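Local coordinates for GST N-terminal domain-containing protein (Pseudomonas syringae pv. tomato, PDB 3IC8), which is of unknown function but resembles glutathione S-transferases and probably binds glutathione, at residues A[2-10]-A[27-36]; A[232-243]-A[291-299]. All coordinates share one frame; numbering follows the deposited sequence.

Contact 1: residues A[2-10]-A[27-36]; sequences SELILHHYP and VNWRSVTIPS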
# COMPACT_ATOMS: atom_id res chain seq x y z
N SER A 2 -5.91 -26.42 -24.13
CA SER A 2 -4.60 -26.05 -23.61
C SER A 2 -4.65 -24.97 -22.53
O SER A 2 -3.79 -24.89 -21.69
CB SER A 2 -3.70 -25.60 -24.76
OG SER A 2 -2.45 -25.17 -24.29
N GLU A 3 -5.65 -24.12 -22.59
CA GLU A 3 -5.83 -23.06 -21.62
C GLU A 3 -6.31 -23.58 -20.30
O GLU A 3 -6.98 -24.57 -20.25
CB GLU A 3 -6.85 -22.05 -22.13
CG GLU A 3 -6.36 -21.14 -23.18
CD GLU A 3 -7.46 -20.63 -24.04
OE1 GLU A 3 -8.29 -21.44 -24.47
OE2 GLU A 3 -7.51 -19.43 -24.28
N LEU A 4 -5.98 -22.90 -19.23
CA LEU A 4 -6.58 -23.21 -17.96
C LEU A 4 -7.96 -22.63 -17.96
O LEU A 4 -8.13 -21.50 -18.29
CB LEU A 4 -5.81 -22.56 -16.84
CG LEU A 4 -4.69 -23.29 -16.16
CD1 LEU A 4 -4.01 -24.24 -17.05
CD2 LEU A 4 -3.74 -22.29 -15.65
N ILE A 5 -8.94 -23.41 -17.59
CA ILE A 5 -10.29 -22.91 -17.52
C ILE A 5 -10.87 -23.07 -16.15
O ILE A 5 -10.89 -24.12 -15.61
CB ILE A 5 -11.17 -23.62 -18.54
CG1 ILE A 5 -10.66 -23.37 -19.95
CG2 ILE A 5 -12.53 -23.12 -18.45
CD1 ILE A 5 -11.37 -24.12 -20.99
N LEU A 6 -11.34 -21.99 -15.57
CA LEU A 6 -12.01 -22.09 -14.31
C LEU A 6 -13.52 -21.87 -14.45
O LEU A 6 -13.96 -20.90 -14.98
CB LEU A 6 -11.42 -21.12 -13.32
CG LEU A 6 -11.84 -21.28 -11.87
CD1 LEU A 6 -11.19 -22.48 -11.31
CD2 LEU A 6 -11.50 -20.08 -11.09
N HIS A 7 -14.28 -22.82 -13.96
CA HIS A 7 -15.71 -22.72 -13.92
C HIS A 7 -16.08 -22.34 -12.50
O HIS A 7 -15.85 -23.07 -11.58
CB HIS A 7 -16.32 -24.08 -14.21
CG HIS A 7 -16.07 -24.57 -15.60
ND1 HIS A 7 -17.02 -24.50 -16.58
CD2 HIS A 7 -14.99 -25.15 -16.16
CE1 HIS A 7 -16.53 -25.00 -17.69
NE2 HIS A 7 -15.31 -25.40 -17.46
N HIS A 8 -16.65 -21.16 -12.32
CA HIS A 8 -16.93 -20.66 -11.00
C HIS A 8 -18.02 -19.64 -10.95
O HIS A 8 -18.47 -19.17 -11.95
CB HIS A 8 -15.68 -20.10 -10.37
CG HIS A 8 -15.23 -18.82 -10.97
ND1 HIS A 8 -14.97 -18.69 -12.30
CD2 HIS A 8 -14.96 -17.63 -10.41
CE1 HIS A 8 -14.59 -17.46 -12.55
NE2 HIS A 8 -14.56 -16.80 -11.42
N TYR A 9 -18.43 -19.28 -9.76
CA TYR A 9 -19.37 -18.22 -9.63
C TYR A 9 -18.58 -17.08 -9.10
O TYR A 9 -18.09 -17.12 -8.02
CB TYR A 9 -20.48 -18.63 -8.69
CG TYR A 9 -21.69 -17.75 -8.72
CD1 TYR A 9 -22.59 -17.79 -9.75
CD2 TYR A 9 -21.93 -16.88 -7.70
CE1 TYR A 9 -23.65 -16.99 -9.76
CE2 TYR A 9 -22.99 -16.09 -7.70
CZ TYR A 9 -23.85 -16.14 -8.73
OH TYR A 9 -24.91 -15.33 -8.70
N PRO A 10 -18.49 -16.05 -9.89
CA PRO A 10 -17.56 -14.95 -9.70
C PRO A 10 -17.73 -14.14 -8.44
O PRO A 10 -16.77 -13.66 -7.91
CB PRO A 10 -17.79 -14.12 -10.92
CG PRO A 10 -18.16 -15.07 -11.90
CD PRO A 10 -19.00 -16.05 -11.25
N VAL A 27 -0.77 -17.17 -13.72
CA VAL A 27 -1.13 -17.85 -14.92
C VAL A 27 -2.28 -17.11 -15.53
O VAL A 27 -2.94 -16.39 -14.87
CB VAL A 27 -1.60 -19.25 -14.61
CG1 VAL A 27 -0.45 -20.19 -14.59
CG2 VAL A 27 -2.32 -19.28 -13.31
N ASN A 28 -2.49 -17.30 -16.81
CA ASN A 28 -3.59 -16.69 -17.48
C ASN A 28 -4.64 -17.75 -17.62
O ASN A 28 -4.35 -18.86 -17.94
CB ASN A 28 -3.14 -16.18 -18.83
CG ASN A 28 -2.33 -14.93 -18.72
OD1 ASN A 28 -2.75 -13.88 -19.16
ND2 ASN A 28 -1.17 -15.03 -18.14
N TRP A 29 -5.88 -17.40 -17.33
CA TRP A 29 -6.93 -18.37 -17.32
C TRP A 29 -8.22 -17.86 -17.92
O TRP A 29 -8.43 -16.69 -18.01
CB TRP A 29 -7.15 -18.92 -15.90
CG TRP A 29 -7.38 -17.89 -14.87
CD1 TRP A 29 -6.46 -17.09 -14.33
CD2 TRP A 29 -8.61 -17.55 -14.26
NE1 TRP A 29 -7.02 -16.27 -13.42
CE2 TRP A 29 -8.35 -16.54 -13.35
CE3 TRP A 29 -9.92 -18.00 -14.39
CZ2 TRP A 29 -9.33 -15.97 -12.59
CZ3 TRP A 29 -10.88 -17.45 -13.63
CH2 TRP A 29 -10.59 -16.44 -12.74
N ARG A 30 -9.08 -18.77 -18.31
CA ARG A 30 -10.35 -18.41 -18.84
C ARG A 30 -11.38 -18.51 -17.75
O ARG A 30 -11.36 -19.42 -17.00
CB ARG A 30 -10.70 -19.34 -19.98
CG ARG A 30 -9.68 -19.41 -21.06
CD ARG A 30 -9.28 -18.06 -21.54
NE ARG A 30 -10.39 -17.34 -22.14
CZ ARG A 30 -10.83 -17.56 -23.36
NH1 ARG A 30 -10.27 -18.47 -24.10
NH2 ARG A 30 -11.82 -16.88 -23.83
N SER A 31 -12.30 -17.58 -17.70
CA SER A 31 -13.33 -17.61 -16.69
C SER A 31 -14.66 -18.00 -17.26
O SER A 31 -15.19 -17.34 -18.10
CB SER A 31 -13.46 -16.24 -16.08
OG SER A 31 -14.37 -16.27 -15.04
N VAL A 32 -15.22 -19.08 -16.76
CA VAL A 32 -16.53 -19.48 -17.19
C VAL A 32 -17.44 -19.21 -16.04
O VAL A 32 -17.24 -19.71 -14.98
CB VAL A 32 -16.61 -20.96 -17.51
CG1 VAL A 32 -17.99 -21.33 -17.86
CG2 VAL A 32 -15.74 -21.30 -18.62
N THR A 33 -18.46 -18.40 -16.26
CA THR A 33 -19.39 -18.11 -15.21
C THR A 33 -20.54 -19.08 -15.20
O THR A 33 -21.33 -19.12 -16.09
CB THR A 33 -19.97 -16.73 -15.37
OG1 THR A 33 -18.93 -15.77 -15.32
CG2 THR A 33 -20.92 -16.45 -14.29
N ILE A 34 -20.61 -19.89 -14.17
CA ILE A 34 -21.65 -20.87 -14.01
C ILE A 34 -22.91 -20.27 -13.46
O ILE A 34 -22.89 -19.18 -12.96
CB ILE A 34 -21.20 -21.95 -13.08
CG1 ILE A 34 -20.88 -21.36 -11.73
CG2 ILE A 34 -19.97 -22.59 -13.61
CD1 ILE A 34 -20.42 -22.34 -10.84
N PRO A 35 -23.99 -21.02 -13.52
CA PRO A 35 -25.25 -20.62 -12.90
C PRO A 35 -25.32 -20.97 -11.42
O PRO A 35 -24.80 -21.97 -11.02
CB PRO A 35 -26.27 -21.43 -13.68
CG PRO A 35 -25.54 -22.43 -14.38
CD PRO A 35 -24.22 -21.90 -14.66
N SER A 36 -25.94 -20.12 -10.62
CA SER A 36 -26.34 -20.48 -9.28
C SER A 36 -27.46 -21.51 -9.30
O SER A 36 -27.54 -22.38 -8.47
CB SER A 36 -26.77 -19.26 -8.48
OG SER A 36 -27.43 -18.33 -9.28
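Leu6 and Trp29 meet on one face of two parallel strands, 4-8 and 28-33, the strands of the beta-alpha-beta unit that opens the thioredoxin-like domain of glutathione S-transferases; helix 16-25 connects them and packs on this same face. Five backbone bonds fix the register, from Arg30 N to Leu4 O (2.9 Å) at one end to Ile34 N to His8 O at the other. The strand axes nevertheless diverge by 32°. Trp29 is the main bump. Its CG sits between backbone N and carbonyl carbon (chi1 53°), which lays the indole along the strand so that CE3 and CZ3 rest on Leu6 CB, the CE3-CB distance being 3.6 Å. Leu6 CD2 also touches CZ3, while the indole turns an edge toward the His8 face in an offset edge-to-face pair with centroids 5.7 Å apart. Outside the pair, His220 O accepts a bond from Trp29 NE1. Near the start of the strands, Leu4 CD2 fits against Val27, 3.9 Å from its CB.

The reverse face carries Ile5, His7, Arg30 and Val32. Val32 is the knob here: its CG2 fills the hollow between Ile5 CG2 (3.7 Å) and one face of the His7 imidazole, whose NE2 is bonded to Gln57. Further along, Ile34 bends back over the His8 carbonyl and Tyr9 CB. At the opposite end Arg30, bent at chi2 and chi3, curls beside Glu3. Its NH1 meets Glu3 OE2 at 2.9 Å in a salt bridge that approaches from above the carboxylate plane, 39° out of it.

Contact 2: residues A[232-243]-A[291-299]; sequences IEIASNATPAPL and NRAGVVHVH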
# COMPACT_ATOMS: atom_id res chain seq x y z
N ILE A 232 -17.41 -26.38 -23.61
CA ILE A 232 -17.74 -27.70 -24.04
C ILE A 232 -17.06 -28.02 -25.36
O ILE A 232 -16.53 -29.09 -25.53
CB ILE A 232 -19.22 -27.86 -24.20
CG1 ILE A 232 -19.87 -27.86 -22.84
CG2 ILE A 232 -19.52 -29.13 -24.85
CD1 ILE A 232 -21.30 -27.78 -22.87
N GLU A 233 -17.03 -27.09 -26.28
CA GLU A 233 -16.41 -27.35 -27.55
C GLU A 233 -14.95 -27.63 -27.40
O GLU A 233 -14.40 -28.46 -28.08
CB GLU A 233 -16.61 -26.21 -28.52
CG GLU A 233 -18.02 -25.98 -28.93
CD GLU A 233 -18.67 -27.15 -29.61
OE1 GLU A 233 -18.17 -27.60 -30.65
OE2 GLU A 233 -19.71 -27.60 -29.13
N ILE A 234 -14.31 -26.93 -26.49
CA ILE A 234 -12.90 -27.10 -26.31
C ILE A 234 -12.63 -28.50 -25.87
O ILE A 234 -11.68 -29.09 -26.29
CB ILE A 234 -12.34 -26.12 -25.31
CG1 ILE A 234 -12.03 -24.81 -25.99
CG2 ILE A 234 -11.11 -26.68 -24.66
CD1 ILE A 234 -12.10 -23.66 -25.11
N ALA A 235 -13.48 -29.02 -25.02
CA ALA A 235 -13.34 -30.38 -24.57
C ALA A 235 -13.52 -31.34 -25.70
O ALA A 235 -12.82 -32.30 -25.79
CB ALA A 235 -14.32 -30.67 -23.51
N SER A 236 -14.51 -31.10 -26.53
CA SER A 236 -14.83 -31.99 -27.62
C SER A 236 -13.73 -32.11 -28.66
O SER A 236 -13.42 -33.18 -29.12
CB SER A 236 -16.07 -31.47 -28.31
OG SER A 236 -16.86 -32.52 -28.78
N ASN A 237 -13.19 -30.97 -29.04
CA ASN A 237 -12.04 -30.86 -29.91
C ASN A 237 -10.75 -31.38 -29.35
O ASN A 237 -9.90 -31.83 -30.07
CB ASN A 237 -11.88 -29.46 -30.46
CG ASN A 237 -13.01 -29.06 -31.31
OD1 ASN A 237 -13.66 -29.89 -31.90
ND2 ASN A 237 -13.28 -27.79 -31.37
N ALA A 238 -10.61 -31.29 -28.04
CA ALA A 238 -9.43 -31.77 -27.37
C ALA A 238 -9.47 -33.25 -27.12
O ALA A 238 -10.51 -33.86 -27.22
CB ALA A 238 -9.24 -31.04 -26.10
N THR A 239 -8.34 -33.83 -26.78
CA THR A 239 -8.29 -35.19 -26.32
C THR A 239 -7.56 -35.28 -24.99
O THR A 239 -6.63 -34.57 -24.74
CB THR A 239 -7.73 -36.20 -27.36
OG1 THR A 239 -6.32 -36.29 -27.24
CG2 THR A 239 -8.05 -35.78 -28.74
N PRO A 240 -8.02 -36.16 -24.13
CA PRO A 240 -7.55 -36.23 -22.77
C PRO A 240 -6.09 -36.57 -22.69
O PRO A 240 -5.59 -37.33 -23.47
CB PRO A 240 -8.36 -37.37 -22.20
CG PRO A 240 -9.52 -37.43 -22.97
CD PRO A 240 -9.16 -37.06 -24.34
N ALA A 241 -5.44 -36.00 -21.71
CA ALA A 241 -4.02 -36.14 -21.54
C ALA A 241 -3.65 -37.55 -21.20
O ALA A 241 -4.44 -38.31 -20.72
CB ALA A 241 -3.56 -35.23 -20.48
N PRO A 242 -2.42 -37.89 -21.49
CA PRO A 242 -1.94 -39.23 -21.21
C PRO A 242 -1.97 -39.42 -19.72
O PRO A 242 -1.71 -38.48 -19.01
CB PRO A 242 -0.51 -39.18 -21.72
CG PRO A 242 -0.15 -37.80 -21.75
CD PRO A 242 -1.38 -37.06 -22.09
N LEU A 243 -2.28 -40.62 -19.28
CA LEU A 243 -2.36 -40.95 -17.89
C LEU A 243 -1.01 -40.99 -17.24
O LEU A 243 -0.03 -41.20 -17.87
CB LEU A 243 -2.98 -42.32 -17.73
CG LEU A 243 -4.27 -42.62 -18.45
CD1 LEU A 243 -4.71 -43.96 -18.12
CD2 LEU A 243 -5.29 -41.66 -18.04
N ASN A 291 -22.72 -36.51 -24.56
CA ASN A 291 -23.32 -36.31 -25.85
C ASN A 291 -22.85 -35.04 -26.52
O ASN A 291 -22.56 -35.05 -27.69
CB ASN A 291 -24.83 -36.30 -25.72
CG ASN A 291 -25.43 -37.69 -25.78
OD1 ASN A 291 -24.83 -38.62 -26.27
ND2 ASN A 291 -26.64 -37.82 -25.27
N ARG A 292 -22.85 -33.93 -25.81
CA ARG A 292 -22.13 -32.74 -26.24
C ARG A 292 -20.62 -32.67 -26.17
O ARG A 292 -20.00 -32.22 -27.08
CB ARG A 292 -22.71 -31.51 -25.59
CG ARG A 292 -24.15 -31.34 -25.84
CD ARG A 292 -24.80 -30.85 -24.63
NE ARG A 292 -24.81 -29.41 -24.62
CZ ARG A 292 -24.78 -28.69 -23.53
NH1 ARG A 292 -24.74 -29.26 -22.35
NH2 ARG A 292 -24.81 -27.40 -23.63
N ALA A 293 -20.04 -33.04 -25.05
CA ALA A 293 -18.61 -32.84 -24.85
C ALA A 293 -17.69 -33.93 -25.33
O ALA A 293 -16.51 -33.74 -25.40
CB ALA A 293 -18.33 -32.53 -23.42
N GLY A 294 -18.22 -35.08 -25.67
CA GLY A 294 -17.37 -36.13 -26.17
C GLY A 294 -16.71 -36.89 -25.07
O GLY A 294 -17.22 -36.96 -23.99
N VAL A 295 -15.58 -37.48 -25.38
CA VAL A 295 -14.87 -38.27 -24.41
C VAL A 295 -14.10 -37.36 -23.49
O VAL A 295 -13.42 -36.46 -23.92
CB VAL A 295 -13.91 -39.20 -25.06
CG1 VAL A 295 -13.12 -39.89 -24.04
CG2 VAL A 295 -14.63 -40.17 -25.90
N VAL A 296 -14.22 -37.63 -22.20
CA VAL A 296 -13.67 -36.79 -21.19
C VAL A 296 -13.07 -37.58 -20.04
O VAL A 296 -13.54 -38.64 -19.70
CB VAL A 296 -14.76 -35.90 -20.69
CG1 VAL A 296 -14.86 -35.95 -19.25
CG2 VAL A 296 -14.59 -34.53 -21.18
N HIS A 297 -12.03 -37.05 -19.45
CA HIS A 297 -11.42 -37.66 -18.28
C HIS A 297 -11.70 -36.76 -17.10
O HIS A 297 -11.45 -35.59 -17.17
CB HIS A 297 -9.92 -37.75 -18.44
CG HIS A 297 -9.45 -38.95 -19.17
ND1 HIS A 297 -10.28 -39.79 -19.86
CD2 HIS A 297 -8.21 -39.45 -19.33
CE1 HIS A 297 -9.58 -40.76 -20.40
NE2 HIS A 297 -8.32 -40.58 -20.09
N VAL A 298 -12.20 -37.33 -16.02
CA VAL A 298 -12.51 -36.59 -14.81
C VAL A 298 -11.66 -37.05 -13.64
O VAL A 298 -11.56 -38.21 -13.36
CB VAL A 298 -13.97 -36.73 -14.48
CG1 VAL A 298 -14.36 -35.84 -13.36
CG2 VAL A 298 -14.77 -36.41 -15.65
N HIS A 299 -11.03 -36.11 -12.97
CA HIS A 299 -10.08 -36.44 -11.94
C HIS A 299 -10.54 -36.09 -10.54
O HIS A 299 -11.01 -35.02 -10.30
CB HIS A 299 -8.75 -35.76 -12.20
CG HIS A 299 -8.32 -35.80 -13.61
ND1 HIS A 299 -7.08 -36.26 -13.99
CD2 HIS A 299 -8.91 -35.37 -14.74
CE1 HIS A 299 -6.95 -36.14 -15.28
NE2 HIS A 299 -8.05 -35.61 -15.77
O HOH W 1 -13.64 -34.90 -26.31
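Apolar packing joins Ile232, in the last turns of helix 228-237, to the bend formed by Arg292 and Ala293. Ile232 CG2 lies 3.9 Å from Ala293 CB, and Ala235 CB adds a looser contact one turn further on. The other branch of Ile232 is extended (chi2 170°), which carries CD1 over one face of the Arg292 guanidinium, near its rim and 3.6 Å from NH2. This placement agrees with the salt bridge of NH2 to Asp42, at the start of helix 41-47, a helix that also touches Ile232.

A CH-pi contact anchors the chain beyond the helix. Pro240 CB stands 3.6 Å from the centroid of the His297 ring and 14° off its normal, hence squarely over the face. Leu243 CD2 reaches the same ring obliquely, 3.8 Å from NE2, so two side chains of the segment after the helix touch the imidazole, one over its face and one obliquely.

Polar contacts are backbone-centred. Ser236 CA approaches Ala293 O at 3.3 Å in a CA-H...O contact with an angle of 129° at the hydrogen. One water spans the gap where the helix unwinds, lying 2.8 Å from Ala235 O and 2.9 Å from Val295 O; further carbonyls crowd it, so which acceptors hold its protons at any moment is not certain. Gly294 has backbone angles at which a CB would press on the preceding carbonyl O, and it faces the end of the helix at Ser236.

Strand 296-300 pairs with strand 61-63 on one side and strand 284-290 on the other. The arrangement is thus a helix C-terminus and extended linker laid over the short connection 291-295 between consecutive strands of an antiparallel beta meander.

In the fold
From the N terminus, contact 1 closes first: the chain leaves strand 4-8, passes through helix 16-25 and returns as strand 28-33, a loop of 16 residues. The rest of the thioredoxin-like domain and a largely helical region follow, then strand 222-225, before contact 2 opens, closing a 47-residue excursion that contains strands but no helix. The two loops therefore lie in series, neither nested nor crossed. Spatially they are neighbours, with centres about 16 Å apart, and Ile5 CD1 meets Ile234 CD1 at 4.2 Å, so helix 228-237 links them. Strands 55-58 and 61-63 carry the sheet from strand 4-8 to strand 296-300, joining the thioredoxin-like domain to the C-terminal meander.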